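Local atomic coordinates of phage-related protein (Bordetella bronchiseptica RB50, PDB entry 3BJQ), a protein that probably serves as a major capsid protein of a phage, its subunits building the shell that encloses the viral genome. Residues Leu180-Lys185 / Glu220-Gly225; Val245-Val250 / Tyr306-Ala311; Ala122-Cys127 / Gly238-Pro243; Ala189-Pro194 / Ala205-Ile210; Ser27-Lys32 / Ile118-His123. One frame throughout, in Å; residues are numbered along the deposited sequence.

How the contacts relate
Contacts 1 and 2 are buried strand pairings of one mixed sheet: strand 179-183 pairs in parallel in contact 1 and adjoins strand 245-248 of contact 2, with the two centres about 9 Å apart. Backbone hydrogen bonds dominate both. Contacts 3 and 5 share helix 105-131, and Glu124 links them; contact 3 turns on a buried carboxylate and an indole N-H, whereas contact 5, partly buried, rests on aliphatic and imidazole packing without hydrogen bonds between its segments. Contact 4 is the outlying one, its centre about 25 Å from that of the chain. It shares helix 184-191 with contact 1, but has a single backbone bond and sends charged side chains to a second subunit.

Contact 1 (Leu180-Lys185 / Glu220-Gly225); sequences LMLSRK and EEIVVG
Leu180 bonds to the strand 221-225 through both its peptide groups: its N donates to Glu221 O at 2.9 Å, and its O accepts from Val223 N at 2.8 Å. Leu182 repeats the pattern, its N donating to Val223 O and its O accepting from Gly225 N, which gives the alternating ladder of parallel strands. A longer fifth bond runs from Arg184 N to Gly225 O, 3.2 Å, the donor lying 46° above the carbonyl plane; the pairing thus continues into the first turn of helix 184-191. Ser183 is the N-cap of that helix, its OG bonded to Ala186 N and Asp244 O, while the guanidinium of Arg184 leads away to a salt bridge with Asp239.

Side chains pack on both faces of the pair. Leu182 CD1 lies 3.8 Å from Ile222 CG2, and Val224 CG1, anti to the backbone N (chi1 -174°), rests 3.4 Å from Leu182 O. On the other face the selenomethionine Met181 crosses Val223 at about a right angle, CG to CG2 4.1 Å, and bends at chi2 (-71°) to set SE 3.9 Å from Gly225 N.

The two strands and the helices between them form a beta-alpha-beta crossover: helix 210-217 packs on Leu182 and Ile222, Ile30 covers Met181 and Val223 on the opposite face, and strand 245-248 flanks Leu180-Ser183.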
# COMPACT_ATOMS: atom_id res chain seq x y z
N LEU E 180 11.09 -25.80 -36.62
CA LEU E 180 12.12 -26.45 -37.45
C LEU E 180 13.43 -26.33 -36.70
O LEU E 180 13.82 -25.23 -36.36
CB LEU E 180 12.18 -25.83 -38.86
CG LEU E 180 12.95 -26.60 -39.96
CD1 LEU E 180 12.34 -26.34 -41.33
CD2 LEU E 180 14.39 -26.20 -39.96
N MSE E 181 14.06 -27.47 -36.40
CA MSE E 181 15.36 -27.53 -35.78
C MSE E 181 16.44 -27.78 -36.85
O MSE E 181 16.46 -28.83 -37.48
CB MSE E 181 15.41 -28.68 -34.75
CG MSE E 181 16.57 -28.66 -33.78
SE MSE E 181 18.33 -29.07 -34.46
CE MSE E 181 18.02 -30.82 -35.15
N LEU E 182 17.31 -26.80 -37.07
CA LEU E 182 18.49 -26.97 -37.92
C LEU E 182 19.70 -27.14 -37.02
O LEU E 182 19.99 -26.24 -36.22
CB LEU E 182 18.73 -25.71 -38.75
CG LEU E 182 17.66 -25.25 -39.73
CD1 LEU E 182 18.10 -23.98 -40.40
CD2 LEU E 182 17.42 -26.34 -40.76
N SER E 183 20.42 -28.24 -37.16
CA SER E 183 21.68 -28.36 -36.46
C SER E 183 22.66 -27.34 -37.03
O SER E 183 22.52 -26.91 -38.16
CB SER E 183 22.28 -29.73 -36.63
OG SER E 183 22.57 -30.00 -38.00
N ARG E 184 23.65 -26.97 -36.25
CA ARG E 184 24.70 -26.05 -36.64
C ARG E 184 25.24 -26.39 -38.03
O ARG E 184 25.35 -25.51 -38.90
CB ARG E 184 25.80 -26.15 -35.58
CG ARG E 184 26.93 -25.19 -35.67
CD ARG E 184 27.83 -25.36 -34.43
NE ARG E 184 28.62 -26.58 -34.50
CZ ARG E 184 29.93 -26.62 -34.77
NH1 ARG E 184 30.63 -25.51 -34.97
NH2 ARG E 184 30.55 -27.79 -34.82
N LYS E 185 25.57 -27.66 -38.23
CA LYS E 185 26.06 -28.16 -39.51
C LYS E 185 25.07 -28.02 -40.66
O LYS E 185 25.45 -27.64 -41.76
CB LYS E 185 26.45 -29.62 -39.38
CG LYS E 185 27.77 -29.83 -38.68
CD LYS E 185 28.00 -31.32 -38.40
CE LYS E 185 29.45 -31.60 -38.01
NZ LYS E 185 30.01 -30.59 -37.09
N GLU E 220 6.80 -21.27 -38.54
CA GLU E 220 6.71 -20.28 -37.49
C GLU E 220 8.04 -19.94 -36.82
O GLU E 220 8.37 -18.78 -36.62
CB GLU E 220 5.75 -20.78 -36.42
CG GLU E 220 5.40 -19.77 -35.35
CD GLU E 220 4.33 -20.31 -34.42
OE1 GLU E 220 3.13 -20.08 -34.71
OE2 GLU E 220 4.69 -20.99 -33.43
N GLU E 221 8.79 -20.96 -36.43
CA GLU E 221 10.00 -20.74 -35.69
C GLU E 221 11.07 -21.73 -36.10
O GLU E 221 10.80 -22.92 -36.23
CB GLU E 221 9.69 -20.86 -34.21
CG GLU E 221 10.88 -20.56 -33.29
CD GLU E 221 10.47 -20.33 -31.85
OE1 GLU E 221 9.30 -20.63 -31.51
OE2 GLU E 221 11.33 -19.86 -31.07
N ILE E 222 12.28 -21.23 -36.32
CA ILE E 222 13.44 -22.06 -36.62
C ILE E 222 14.35 -21.94 -35.42
O ILE E 222 14.66 -20.82 -34.99
CB ILE E 222 14.19 -21.58 -37.90
CG1 ILE E 222 13.30 -21.74 -39.12
CG2 ILE E 222 15.55 -22.36 -38.09
CD1 ILE E 222 13.97 -21.40 -40.48
N VAL E 223 14.75 -23.07 -34.85
CA VAL E 223 15.69 -23.10 -33.73
C VAL E 223 16.96 -23.82 -34.20
O VAL E 223 16.89 -24.74 -35.01
CB VAL E 223 15.05 -23.72 -32.46
CG1 VAL E 223 13.82 -22.90 -32.05
CG2 VAL E 223 14.68 -25.18 -32.65
N VAL E 224 18.12 -23.33 -33.75
CA VAL E 224 19.39 -23.88 -34.17
C VAL E 224 20.05 -24.68 -33.04
O VAL E 224 20.25 -24.16 -31.94
CB VAL E 224 20.37 -22.79 -34.61
CG1 VAL E 224 21.65 -23.44 -35.17
CG2 VAL E 224 19.70 -21.86 -35.67
N GLY E 225 20.42 -25.92 -33.35
CA GLY E 225 21.07 -26.81 -32.39
C GLY E 225 22.55 -26.59 -32.36
O GLY E 225 23.28 -27.21 -33.12

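Contact 2 (Val245-Val250 / Tyr306-Ala311); sequences VWLGYV and YLIEDA
Val245 and Ile308 lie side by side and point the same way from the sheet, their CB atoms 4.0 Å apart. With chi1 at 173°, Val245 CG1 is anti to its backbone N and meets Ile308 CD1 at 4.0 Å, while CG2, on the other branch, touches Ala311 CB at 3.7 Å. Leu247 and Tyr306 continue this face, meeting mainly through their CB atoms, and Ile308 CG1 sits at the edge of the Tyr306 ring in its plane.

Trp246 projects to the other face. Its CD1 comes within 3.5 Å of Tyr306 O, which approaches the ring obliquely, and Gly248 N lies 3.5 Å above one ring face toward the rim. A side chain on Gly248 would collide with Trp246 CH2, so this glycine lets the indole fold against its own strand.

The backbone register sets which face each side chain takes. Val245 with Ile308 and Leu247 with Tyr306 are antiparallel hydrogen-bonded pairs, from Val245 N to Ile308 O at 3.0 Å through to Tyr306 N to Leu247 O at 2.9 Å; Trp246 and Leu307 form the non-hydrogen-bonded pair between them.

Strand 245-248 is thereby held between strands 305-309 and 179-183; helix 158-173 covers Leu247 and Tyr306, and strand 142-144 lies beyond Tyr306 and Ile308.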
# COMPACT_ATOMS: atom_id res chain seq x y z
N VAL E 245 18.39 -32.51 -39.20
CA VAL E 245 17.33 -31.52 -39.29
C VAL E 245 16.08 -32.20 -38.78
O VAL E 245 15.91 -33.39 -38.99
CB VAL E 245 17.16 -31.02 -40.71
CG1 VAL E 245 15.92 -30.12 -40.84
CG2 VAL E 245 18.45 -30.29 -41.13
N TRP E 246 15.23 -31.47 -38.06
CA TRP E 246 14.01 -32.03 -37.51
C TRP E 246 12.88 -31.00 -37.67
O TRP E 246 13.14 -29.82 -37.62
CB TRP E 246 14.23 -32.38 -36.05
CG TRP E 246 13.01 -32.82 -35.29
CD1 TRP E 246 12.61 -34.11 -35.05
CD2 TRP E 246 12.05 -31.97 -34.62
NE1 TRP E 246 11.46 -34.10 -34.31
CE2 TRP E 246 11.10 -32.81 -34.03
CE3 TRP E 246 11.91 -30.58 -34.49
CZ2 TRP E 246 10.00 -32.32 -33.31
CZ3 TRP E 246 10.82 -30.08 -33.78
CH2 TRP E 246 9.89 -30.96 -33.18
N LEU E 247 11.66 -31.47 -37.88
CA LEU E 247 10.48 -30.62 -37.95
C LEU E 247 9.40 -31.17 -37.05
O LEU E 247 9.23 -32.36 -36.98
CB LEU E 247 9.86 -30.63 -39.33
CG LEU E 247 10.30 -29.64 -40.40
CD1 LEU E 247 11.56 -30.13 -41.14
CD2 LEU E 247 9.11 -29.51 -41.34
N GLY E 248 8.59 -30.31 -36.45
CA GLY E 248 7.51 -30.80 -35.63
C GLY E 248 6.46 -29.78 -35.34
O GLY E 248 6.66 -28.58 -35.54
N TYR E 249 5.30 -30.28 -34.94
CA TYR E 249 4.26 -29.46 -34.33
C TYR E 249 4.48 -29.58 -32.83
O TYR E 249 4.37 -30.67 -32.26
CB TYR E 249 2.83 -29.90 -34.69
CG TYR E 249 1.85 -29.15 -33.85
CD1 TYR E 249 1.54 -27.84 -34.13
CD2 TYR E 249 1.28 -29.72 -32.72
CE1 TYR E 249 0.66 -27.11 -33.33
CE2 TYR E 249 0.40 -29.01 -31.90
CZ TYR E 249 0.08 -27.71 -32.22
OH TYR E 249 -0.79 -26.98 -31.43
N VAL E 250 4.84 -28.45 -32.22
CA VAL E 250 5.04 -28.32 -30.76
C VAL E 250 4.04 -27.28 -30.32
O VAL E 250 4.00 -26.15 -30.86
CB VAL E 250 6.47 -27.87 -30.44
CG1 VAL E 250 6.74 -27.84 -28.91
CG2 VAL E 250 7.48 -28.78 -31.11
N TYR E 306 9.13 -35.18 -37.52
CA TYR E 306 9.74 -35.68 -38.73
C TYR E 306 11.26 -35.53 -38.65
O TYR E 306 11.75 -34.43 -38.41
CB TYR E 306 9.18 -34.92 -39.93
CG TYR E 306 9.56 -35.51 -41.28
CD1 TYR E 306 10.80 -35.24 -41.86
CD2 TYR E 306 8.66 -36.30 -41.99
CE1 TYR E 306 11.14 -35.77 -43.08
CE2 TYR E 306 8.99 -36.82 -43.22
CZ TYR E 306 10.23 -36.55 -43.76
OH TYR E 306 10.59 -37.06 -44.98
N LEU E 307 12.00 -36.61 -38.85
CA LEU E 307 13.45 -36.58 -38.78
C LEU E 307 14.14 -36.69 -40.15
O LEU E 307 13.86 -37.62 -40.93
CB LEU E 307 13.91 -37.71 -37.89
CG LEU E 307 15.42 -37.88 -37.66
CD1 LEU E 307 16.05 -36.66 -36.96
CD2 LEU E 307 15.61 -39.17 -36.91
N ILE E 308 15.05 -35.75 -40.43
CA ILE E 308 15.88 -35.76 -41.64
C ILE E 308 17.32 -35.99 -41.17
O ILE E 308 18.01 -35.04 -40.82
CB ILE E 308 15.80 -34.41 -42.39
CG1 ILE E 308 14.38 -34.11 -42.83
CG2 ILE E 308 16.73 -34.40 -43.62
CD1 ILE E 308 14.21 -32.71 -43.42
N GLU E 309 17.77 -37.24 -41.18
CA GLU E 309 19.11 -37.56 -40.71
C GLU E 309 20.21 -37.18 -41.72
O GLU E 309 20.03 -37.32 -42.93
CB GLU E 309 19.28 -39.05 -40.46
CG GLU E 309 18.41 -39.70 -39.44
CD GLU E 309 18.83 -41.15 -39.23
OE1 GLU E 309 19.83 -41.37 -38.49
OE2 GLU E 309 18.18 -42.06 -39.80
N ASP E 310 21.34 -36.73 -41.19
CA ASP E 310 22.58 -36.50 -41.94
C ASP E 310 22.61 -35.36 -42.96
O ASP E 310 23.51 -35.30 -43.80
CB ASP E 310 23.06 -37.83 -42.54
CG ASP E 310 23.35 -38.87 -41.46
OD1 ASP E 310 23.53 -38.45 -40.30
OD2 ASP E 310 23.37 -40.08 -41.78
N ALA E 311 21.65 -34.45 -42.86
CA ALA E 311 21.61 -33.30 -43.76
C ALA E 311 22.96 -32.57 -43.80
O ALA E 311 23.46 -32.20 -44.86
CB ALA E 311 20.51 -32.35 -43.34

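Contact 3 (Ala122-Cys127 / Gly238-Pro243); sequences AHEHEC and GDVWGP
Glu124 reaches Trp241 by two torsions: CG stands anti to the backbone N (chi1 -170°), and a bend at chi2 (79°) brings CD to the edge of the indole, in the ring plane. The carboxylate and the ring are nearly perpendicular, 83° apart. Trp241 NE1 donates to Glu124 OE2 at 3.0 Å with the acceptor near the ring plane, but the N-H meets that oxygen from above the carboxylate plane. OE2 also accepts from Ile30 N, and OE1 from Gly31 N, so three N-H groups grip this buried carboxylate; such a setting would favour its charged form.

Val240 fills the angle between helix and indole. Its CG1 touches Glu124 O at 3.7 Å and His125 CA at 3.9 Å, and lies 4.0 Å above one face of the Trp241 ring, toward the rim. Farther along the indole, Trp241 CH2 meets Cys127 CB at 4.1 Å. A type I turn from Asp239 to Gly242, closed by Gly242 N to Asp239 O at 3.1 Å, places Val240 and Trp241 at its two central positions.

The contact thus pins the turn after strand 237-239 to the long helix 105-131, with Ala227 and Val229 of strand 221-230 against Val240 and Leu34 of helix 31-34 against Trp241.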
# COMPACT_ATOMS: atom_id res chain seq x y z
N ALA E 122 22.30 -31.50 -19.44
CA ALA E 122 21.86 -32.89 -19.42
C ALA E 122 20.49 -33.01 -20.10
O ALA E 122 20.24 -33.95 -20.87
CB ALA E 122 21.77 -33.40 -18.01
N HIS E 123 19.62 -32.05 -19.84
CA HIS E 123 18.29 -32.01 -20.50
C HIS E 123 18.42 -31.87 -22.01
O HIS E 123 17.73 -32.53 -22.77
CB HIS E 123 17.48 -30.86 -19.92
CG HIS E 123 16.15 -30.69 -20.56
ND1 HIS E 123 15.93 -29.76 -21.56
CD2 HIS E 123 14.99 -31.35 -20.39
CE1 HIS E 123 14.67 -29.84 -21.96
NE2 HIS E 123 14.07 -30.79 -21.26
N GLU E 124 19.31 -30.98 -22.44
CA GLU E 124 19.59 -30.78 -23.84
C GLU E 124 19.99 -32.09 -24.53
O GLU E 124 19.53 -32.41 -25.63
CB GLU E 124 20.71 -29.74 -24.03
CG GLU E 124 20.89 -29.28 -25.50
CD GLU E 124 19.83 -28.22 -25.94
OE1 GLU E 124 18.85 -28.01 -25.21
OE2 GLU E 124 20.00 -27.57 -27.02
N HIS E 125 20.86 -32.84 -23.89
CA HIS E 125 21.32 -34.10 -24.44
C HIS E 125 20.20 -35.17 -24.48
O HIS E 125 20.07 -35.91 -25.46
CB HIS E 125 22.52 -34.60 -23.64
CG HIS E 125 23.14 -35.82 -24.24
ND1 HIS E 125 22.62 -37.09 -24.06
CD2 HIS E 125 24.20 -35.96 -25.07
CE1 HIS E 125 23.36 -37.96 -24.73
NE2 HIS E 125 24.32 -37.30 -25.36
N GLU E 126 19.39 -35.25 -23.43
CA GLU E 126 18.28 -36.20 -23.43
C GLU E 126 17.21 -35.88 -24.47
O GLU E 126 16.57 -36.77 -25.00
CB GLU E 126 17.66 -36.35 -22.04
CG GLU E 126 18.02 -37.70 -21.42
CD GLU E 126 17.80 -38.87 -22.42
OE1 GLU E 126 16.70 -38.94 -23.04
OE2 GLU E 126 18.74 -39.68 -22.62
N CYS E 127 17.00 -34.61 -24.73
CA CYS E 127 16.07 -34.20 -25.76
C CYS E 127 16.57 -34.63 -27.15
O CYS E 127 15.80 -35.19 -27.95
CB CYS E 127 15.89 -32.69 -25.72
SG CYS E 127 14.92 -32.12 -24.31
N GLY E 238 31.61 -32.84 -29.51
CA GLY E 238 30.57 -33.35 -30.42
C GLY E 238 29.30 -32.51 -30.38
O GLY E 238 28.89 -32.05 -29.31
N ASP E 239 28.67 -32.32 -31.54
CA ASP E 239 27.42 -31.55 -31.61
C ASP E 239 26.29 -32.36 -31.03
O ASP E 239 26.02 -33.47 -31.50
CB ASP E 239 27.07 -31.19 -33.05
CG ASP E 239 28.10 -30.29 -33.73
OD1 ASP E 239 28.92 -29.70 -33.03
OD2 ASP E 239 28.08 -30.15 -34.96
N VAL E 240 25.58 -31.79 -30.05
CA VAL E 240 24.48 -32.48 -29.39
C VAL E 240 23.36 -32.82 -30.43
O VAL E 240 22.74 -33.87 -30.36
CB VAL E 240 23.94 -31.62 -28.21
CG1 VAL E 240 22.69 -32.25 -27.57
CG2 VAL E 240 25.03 -31.38 -27.16
N TRP E 241 23.12 -31.91 -31.37
CA TRP E 241 22.04 -32.10 -32.35
C TRP E 241 22.55 -32.68 -33.67
O TRP E 241 21.84 -32.67 -34.70
CB TRP E 241 21.30 -30.76 -32.56
CG TRP E 241 20.66 -30.36 -31.31
CD1 TRP E 241 21.19 -29.54 -30.37
CD2 TRP E 241 19.39 -30.78 -30.82
NE1 TRP E 241 20.34 -29.44 -29.31
CE2 TRP E 241 19.22 -30.18 -29.55
CE3 TRP E 241 18.37 -31.61 -31.32
CZ2 TRP E 241 18.05 -30.35 -28.78
CZ3 TRP E 241 17.21 -31.78 -30.56
CH2 TRP E 241 17.06 -31.16 -29.30
N GLY E 242 23.77 -33.22 -33.63
CA GLY E 242 24.37 -33.94 -34.72
C GLY E 242 24.36 -33.18 -36.02
O GLY E 242 24.41 -31.94 -36.01
N PRO E 243 24.32 -33.90 -37.15
CA PRO E 243 24.23 -33.26 -38.46
C PRO E 243 22.79 -33.22 -38.99
O PRO E 243 22.57 -33.05 -40.18
CB PRO E 243 25.09 -34.20 -39.32
CG PRO E 243 24.83 -35.55 -38.74
CD PRO E 243 24.41 -35.37 -37.29

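Contact 4 (Ala189-Pro194 / Ala205-Ile210)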
# COMPACT_ATOMS: atom_id res chain seq x y z
N ALA E 189 25.39 -25.58 -44.07
CA ALA E 189 25.16 -26.11 -45.41
C ALA E 189 24.20 -25.21 -46.16
O ALA E 189 24.34 -25.00 -47.36
CB ALA E 189 24.63 -27.52 -45.35
N CYS E 190 23.22 -24.65 -45.46
CA CYS E 190 22.26 -23.75 -46.08
C CYS E 190 22.81 -22.36 -46.43
O CYS E 190 22.34 -21.74 -47.38
CB CYS E 190 21.05 -23.55 -45.16
SG CYS E 190 20.02 -24.99 -44.98
N LYS E 191 23.78 -21.87 -45.67
CA LYS E 191 24.23 -20.46 -45.77
C LYS E 191 24.51 -19.99 -47.20
O LYS E 191 24.15 -18.88 -47.58
CB LYS E 191 25.47 -20.22 -44.88
CG LYS E 191 25.94 -18.76 -44.87
CD LYS E 191 26.88 -18.42 -43.71
CE LYS E 191 27.09 -16.90 -43.64
NZ LYS E 191 28.32 -16.51 -42.92
N TYR E 192 25.18 -20.84 -47.98
CA TYR E 192 25.49 -20.51 -49.37
C TYR E 192 24.99 -21.61 -50.30
O TYR E 192 25.59 -21.82 -51.36
CB TYR E 192 27.00 -20.35 -49.57
CG TYR E 192 27.66 -19.29 -48.71
CD1 TYR E 192 27.45 -17.93 -48.96
CD2 TYR E 192 28.51 -19.64 -47.67
CE1 TYR E 192 28.03 -16.97 -48.17
CE2 TYR E 192 29.10 -18.68 -46.88
CZ TYR E 192 28.87 -17.34 -47.14
OH TYR E 192 29.47 -16.39 -46.35
N HIS E 193 23.92 -22.31 -49.94
CA HIS E 193 23.43 -23.38 -50.81
C HIS E 193 22.99 -22.73 -52.11
O HIS E 193 22.18 -21.82 -52.06
CB HIS E 193 22.27 -24.15 -50.20
CG HIS E 193 21.92 -25.38 -50.96
ND1 HIS E 193 21.19 -25.34 -52.13
CD2 HIS E 193 22.25 -26.68 -50.77
CE1 HIS E 193 21.07 -26.57 -52.61
NE2 HIS E 193 21.71 -27.39 -51.81
N PRO E 194 23.52 -23.19 -53.28
CA PRO E 194 23.23 -22.51 -54.55
C PRO E 194 21.75 -22.39 -54.93
O PRO E 194 21.36 -21.40 -55.56
CB PRO E 194 24.02 -23.35 -55.57
CG PRO E 194 24.15 -24.68 -54.94
CD PRO E 194 24.38 -24.36 -53.50
N ALA E 205 21.15 -10.27 -52.04
CA ALA E 205 21.60 -11.00 -50.87
C ALA E 205 22.70 -12.00 -51.25
O ALA E 205 22.65 -12.59 -52.33
CB ALA E 205 20.44 -11.70 -50.22
N GLU E 206 23.67 -12.21 -50.37
CA GLU E 206 24.78 -13.14 -50.67
C GLU E 206 24.92 -14.35 -49.74
O GLU E 206 25.80 -15.18 -49.96
CB GLU E 206 26.11 -12.39 -50.80
CG GLU E 206 26.53 -11.61 -49.62
CD GLU E 206 27.89 -10.96 -49.78
OE1 GLU E 206 28.46 -11.00 -50.90
OE2 GLU E 206 28.40 -10.44 -48.77
N SER E 207 24.08 -14.45 -48.72
CA SER E 207 24.05 -15.62 -47.87
C SER E 207 22.66 -15.79 -47.28
O SER E 207 21.87 -14.85 -47.32
CB SER E 207 25.11 -15.53 -46.76
OG SER E 207 24.76 -14.58 -45.81
N ILE E 208 22.37 -16.98 -46.77
CA ILE E 208 21.06 -17.31 -46.22
C ILE E 208 21.02 -17.22 -44.69
O ILE E 208 21.89 -17.75 -43.98
CB ILE E 208 20.64 -18.77 -46.59
CG1 ILE E 208 20.70 -19.01 -48.11
CG2 ILE E 208 19.26 -19.07 -46.05
CD1 ILE E 208 19.82 -18.14 -48.96
N THR E 209 19.95 -16.59 -44.19
CA THR E 209 19.73 -16.41 -42.77
C THR E 209 18.45 -17.10 -42.31
O THR E 209 17.56 -17.35 -43.13
CB THR E 209 19.58 -14.92 -42.46
OG1 THR E 209 18.40 -14.43 -43.11
CG2 THR E 209 20.83 -14.12 -42.90
N ILE E 210 18.33 -17.33 -40.99
CA ILE E 210 17.17 -17.97 -40.36
C ILE E 210 15.88 -17.28 -40.76
O ILE E 210 14.92 -17.93 -41.14
CB ILE E 210 17.31 -17.95 -38.81
CG1 ILE E 210 18.45 -18.86 -38.40
CG2 ILE E 210 16.05 -18.42 -38.13
CD1 ILE E 210 18.34 -20.25 -38.99
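Lys191 and Ile208 bring the two backbones to a CA-CA distance of 4.5 Å. Ile208 N donates to Lys191 O at 2.7 Å, in the carbonyl plane and on a lone pair, with a C=O...N angle of 137°. Ser207 CA approaches the same oxygen at 3.3 Å.

Ile208 points toward helix 184-191. Its CG1, beside its own backbone N (chi1 -54°), packs 3.3 Å from Cys190 O, the carbonyl to which His193 N donates. The Tyr192 ring turns its edge to Glu206 O, which lies in the ring plane 3.4 Å from CD1; Ser207 CB approaches Tyr192 CE1 obliquely at 3.5 Å. Lys191 CG lies over one face of that ring, toward its rim, and meets Ser207 CB at 3.8 Å.

Carbonyl oxygens, C-H groups and one short N-H bond therefore do the joining, while the charges work outward: Lys191 NZ is salt-bridged to Glu218 of the second subunit and Glu206 to its Arg199, so the contact also lies at a subunit interface.

Contact 5 (Ser27-Lys32 / Ile118-His123); sequences STLIGK and IMALAH
Lys32 crosses the imidazole of His123 at about a right angle where segment 27-32 packs on helix 105-131, a long helix consistent with the spine helix of HK97-like capsid folds. CB of Lys32 stands 4.5 Å from His123 CE1. CG, anti to the carbonyl carbon (chi1 -59°), makes the nearest approach, 3.5 Å from the same CE1. From there the chain runs on extended across the ring: CD is already 4.5 Å from His123 CE1, and CE lies over one face. The tip has left the histidine, since Lys32 NZ is 5.7 Å from His123 ND1 and is hydrogen-bonded to a bound tetraethylene glycol, probably from the crystallisation liquor.

The backbone takes the ring at another side: Lys32 N lies in the imidazole plane at its edge, 3.8 Å from CE1. Gly31 packs close by, and a CB there would stand tightly against CE1, so the missing side chain lets the ring come near. His123 NE2 is held by Thr266 OG1.

One turn earlier on helix 105-131, Ala120 and Leu121 receive Leu29 of the loop, whose CB points toward them. Leu121 also packs on Tyr58 of the second subunit. Aliphatic contact takes over here, with Leu29 CD2 beside Leu121 CD1, and Leu29 CD1 seated 3.8 Å from Ala120 CB and 3.7 Å from Ala120 O.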
# COMPACT_ATOMS: atom_id res chain seq x y z
N SER E 27 19.31 -19.33 -23.40
CA SER E 27 18.73 -19.02 -24.69
C SER E 27 19.30 -19.81 -25.89
O SER E 27 18.62 -19.97 -26.89
CB SER E 27 18.86 -17.52 -24.96
OG SER E 27 20.24 -17.19 -25.10
N THR E 28 20.53 -20.31 -25.79
CA THR E 28 21.10 -21.07 -26.90
C THR E 28 20.79 -22.58 -26.82
O THR E 28 21.11 -23.32 -27.77
CB THR E 28 22.62 -20.83 -27.06
OG1 THR E 28 23.35 -21.53 -26.04
CG2 THR E 28 22.93 -19.34 -27.07
N LEU E 29 20.20 -23.03 -25.70
CA LEU E 29 19.75 -24.41 -25.58
C LEU E 29 18.31 -24.45 -26.10
O LEU E 29 17.49 -23.62 -25.74
CB LEU E 29 19.84 -24.91 -24.14
CG LEU E 29 21.24 -24.86 -23.50
CD1 LEU E 29 21.17 -25.49 -22.15
CD2 LEU E 29 22.27 -25.56 -24.33
N ILE E 30 18.00 -25.43 -26.95
CA ILE E 30 16.72 -25.45 -27.64
C ILE E 30 15.83 -26.66 -27.30
O ILE E 30 14.74 -26.78 -27.83
CB ILE E 30 16.92 -25.32 -29.18
CG1 ILE E 30 17.78 -26.47 -29.71
CG2 ILE E 30 17.58 -23.96 -29.50
CD1 ILE E 30 17.53 -26.84 -31.14
N GLY E 31 16.28 -27.53 -26.39
CA GLY E 31 15.52 -28.73 -26.02
C GLY E 31 14.09 -28.47 -25.59
O GLY E 31 13.17 -29.18 -25.99
N LYS E 32 13.89 -27.42 -24.82
CA LYS E 32 12.54 -27.02 -24.36
C LYS E 32 11.67 -26.47 -25.49
O LYS E 32 10.47 -26.31 -25.32
CB LYS E 32 12.65 -26.02 -23.22
CG LYS E 32 13.41 -26.56 -22.03
CD LYS E 32 13.67 -25.53 -20.93
CE LYS E 32 14.04 -26.25 -19.63
NZ LYS E 32 14.26 -25.33 -18.45
N ILE E 118 24.29 -27.35 -15.33
CA ILE E 118 24.55 -28.77 -15.44
C ILE E 118 23.28 -29.53 -15.81
O ILE E 118 23.29 -30.39 -16.67
CB ILE E 118 25.07 -29.33 -14.10
CG1 ILE E 118 26.49 -28.84 -13.82
CG2 ILE E 118 25.07 -30.84 -14.12
CD1 ILE E 118 27.56 -29.91 -14.01
N MSE E 119 22.19 -29.21 -15.12
CA MSE E 119 20.91 -29.85 -15.41
C MSE E 119 20.37 -29.47 -16.78
O MSE E 119 19.70 -30.26 -17.45
CB MSE E 119 19.88 -29.48 -14.33
CG MSE E 119 20.12 -30.19 -13.01
SE MSE E 119 19.11 -29.45 -11.52
CE MSE E 119 19.76 -30.67 -10.13
N ALA E 120 20.65 -28.24 -17.19
CA ALA E 120 20.20 -27.74 -18.49
C ALA E 120 20.88 -28.45 -19.65
O ALA E 120 20.26 -28.76 -20.68
CB ALA E 120 20.43 -26.27 -18.55
N LEU E 121 22.16 -28.73 -19.48
CA LEU E 121 22.93 -29.39 -20.51
C LEU E 121 22.55 -30.86 -20.59
O LEU E 121 22.50 -31.43 -21.67
CB LEU E 121 24.44 -29.18 -20.23
CG LEU E 121 25.44 -29.21 -21.40
CD1 LEU E 121 24.95 -28.37 -22.59
CD2 LEU E 121 26.82 -28.74 -20.93
N ALA E 122 22.30 -31.50 -19.44
CA ALA E 122 21.86 -32.89 -19.42
C ALA E 122 20.49 -33.01 -20.10
O ALA E 122 20.24 -33.95 -20.87
CB ALA E 122 21.77 -33.40 -18.01
N HIS E 123 19.62 -32.05 -19.84
CA HIS E 123 18.29 -32.01 -20.50
C HIS E 123 18.42 -31.87 -22.01
O HIS E 123 17.73 -32.53 -22.77
CB HIS E 123 17.48 -30.86 -19.92
CG HIS E 123 16.15 -30.69 -20.56
ND1 HIS E 123 15.93 -29.76 -21.56
CD2 HIS E 123 14.99 -31.35 -20.39
CE1 HIS E 123 14.67 -29.84 -21.96
NE2 HIS E 123 14.07 -30.79 -21.26